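Local coordinates for ESAT-6-like protein SAG1039 (Streptococcus agalactiae serogroup V, PDB 3GWK) that forms a homodimeric four-helix bundle of the WXG100 family and is probably exported by a type VII-like secretion system, as ESAT-6-like proteins are, at the interface of chains A and B. Coordinates in Å, arbitrary orientation; residue numbers count along the deposited sequence, not the author numbering. Chains: chain A/B, Putative uncharacterized protein SAG1039.

The interface of chains A and B. Residues chain A 31, 57, 60, 63-64; chain B 63-64, 67, 70.
B:Phe67 reaches from helix 51-97 of chain B into chain A and meets A:Ile64, A:Leu60, A:Phe57 and A:Leu31 on its way in. Its CG stands anti to the backbone N (chi1 -174°), which turns the ring toward A:Ile64, A:Phe57 and A:Leu31, on helices 51-95 and 10-44 of the partner. At the root, CB of B:Phe67 lies 3.5 Å from CD1 of A:Ile64, and CG touches the same methyl. One step further the ring is capped: CG1 of A:Ile64 sits over the centre of one face of B:Phe67, 3.7 Å from the centroid, in a CH-pi contact, with the isoleucine side chain crossing the phenylalanine at about a right angle. CD1 and CE1 of the ring run under this CG1. On the other flank CD2 meets CB of A:Leu60, whose CD1 packs on the backbone N and CA of B:Phe67. Beyond it, CE2 of B:Phe67 approaches CE2 of A:Phe57 at 3.7 Å. The tip, CZ of B:Phe67, ends 3.8 Å from methyl CD1 of A:Leu31, a contact from helix 10-44. Next to this plug, B:Leu70 lays CD2 against the backbone N and CA of A:Phe57. Toward the other end, CD1 of A:Ile64 meets CD1 of B:Ile64 tip to tip at 3.6 Å. CD of A:Lys63 packs on CG of B:Lys63 as the two chains pass at a slant, their NZ amino groups 6.4 Å apart. No N or O of one chain lies within bonding reach of the other here, so apolar contacts pack the patch, and the homodimer's two-fold repeats it with chains exchanged. Methyl CD2 of A:Leu60 closes the lysine side, 3.9 Å from the carbonyl O of B:Lys63.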
# COMPACT_ATOMS: atom_id res chain seq x y z
N LEU A 31 -1.08 -1.00 -6.08
CA LEU A 31 -2.32 -1.75 -6.32
C LEU A 31 -2.67 -1.75 -7.81
O LEU A 31 -3.05 -2.79 -8.36
CB LEU A 31 -3.44 -1.14 -5.49
CG LEU A 31 -4.78 -1.92 -5.61
CD1 LEU A 31 -4.67 -3.34 -5.06
CD2 LEU A 31 -5.85 -1.12 -4.89
N PHE A 57 -6.57 -11.78 -3.15
CA PHE A 57 -6.21 -10.49 -3.68
C PHE A 57 -7.50 -9.67 -3.83
O PHE A 57 -7.58 -8.50 -3.47
CB PHE A 57 -5.49 -10.68 -5.00
CG PHE A 57 -4.93 -9.40 -5.57
CD1 PHE A 57 -5.75 -8.47 -6.19
CD2 PHE A 57 -3.58 -9.10 -5.43
CE1 PHE A 57 -5.18 -7.31 -6.71
CE2 PHE A 57 -3.04 -7.92 -5.91
CZ PHE A 57 -3.82 -7.04 -6.56
N LEU A 60 -8.85 -8.42 -0.53
CA LEU A 60 -8.04 -7.39 0.16
C LEU A 60 -7.98 -6.09 -0.61
O LEU A 60 -7.80 -5.02 0.02
CB LEU A 60 -6.62 -7.95 0.34
CG LEU A 60 -6.54 -8.95 1.50
CD1 LEU A 60 -5.20 -9.65 1.44
CD2 LEU A 60 -6.72 -8.23 2.82
N LYS A 63 -9.68 -2.95 0.58
CA LYS A 63 -9.06 -2.45 1.78
C LYS A 63 -7.83 -1.62 1.49
O LYS A 63 -7.60 -0.61 2.11
CB LYS A 63 -8.69 -3.63 2.68
CG LYS A 63 -9.97 -4.45 3.01
CD LYS A 63 -10.59 -3.90 4.36
CE LYS A 63 -11.74 -3.03 4.33
NZ LYS A 63 -12.84 -3.78 5.02
N ILE A 64 -7.09 -2.01 0.48
CA ILE A 64 -5.95 -1.23 0.03
C ILE A 64 -6.41 0.12 -0.57
O ILE A 64 -5.84 1.18 -0.26
CB ILE A 64 -5.13 -2.04 -0.99
CG1 ILE A 64 -4.80 -3.43 -0.40
CG2 ILE A 64 -3.85 -1.22 -1.33
CD1 ILE A 64 -4.22 -3.46 1.03
N LYS B 63 -4.95 -5.55 7.59
CA LYS B 63 -5.22 -5.91 6.23
C LYS B 63 -4.08 -5.51 5.32
O LYS B 63 -3.79 -6.20 4.36
CB LYS B 63 -6.52 -5.25 5.71
CG LYS B 63 -7.72 -5.55 6.55
CD LYS B 63 -8.02 -7.01 6.56
CE LYS B 63 -9.43 -7.21 7.25
NZ LYS B 63 -9.59 -8.64 7.59
N ILE B 64 -3.46 -4.39 5.64
CA ILE B 64 -2.35 -3.98 4.84
C ILE B 64 -1.16 -4.97 5.00
O ILE B 64 -0.50 -5.35 4.05
CB ILE B 64 -1.89 -2.53 5.24
CG1 ILE B 64 -3.08 -1.60 5.34
CG2 ILE B 64 -0.88 -2.07 4.17
CD1 ILE B 64 -3.89 -1.54 4.08
N PHE B 67 -2.00 -8.01 3.06
CA PHE B 67 -1.78 -7.79 1.66
C PHE B 67 -0.31 -7.92 1.31
O PHE B 67 0.05 -8.57 0.34
CB PHE B 67 -2.36 -6.46 1.24
CG PHE B 67 -2.32 -6.16 -0.22
CD1 PHE B 67 -1.50 -5.17 -0.75
CD2 PHE B 67 -3.15 -6.84 -1.12
CE1 PHE B 67 -1.53 -4.87 -2.08
CE2 PHE B 67 -3.15 -6.53 -2.46
CZ PHE B 67 -2.35 -5.53 -2.93
N LEU B 70 0.58 -11.52 1.26
CA LEU B 70 0.02 -12.18 0.07
C LEU B 70 0.91 -11.94 -1.13
O LEU B 70 1.19 -12.83 -1.91
CB LEU B 70 -1.43 -11.70 -0.19
CG LEU B 70 -2.01 -12.10 -1.54
CD1 LEU B 70 -2.26 -13.62 -1.52
CD2 LEU B 70 -3.29 -11.37 -1.76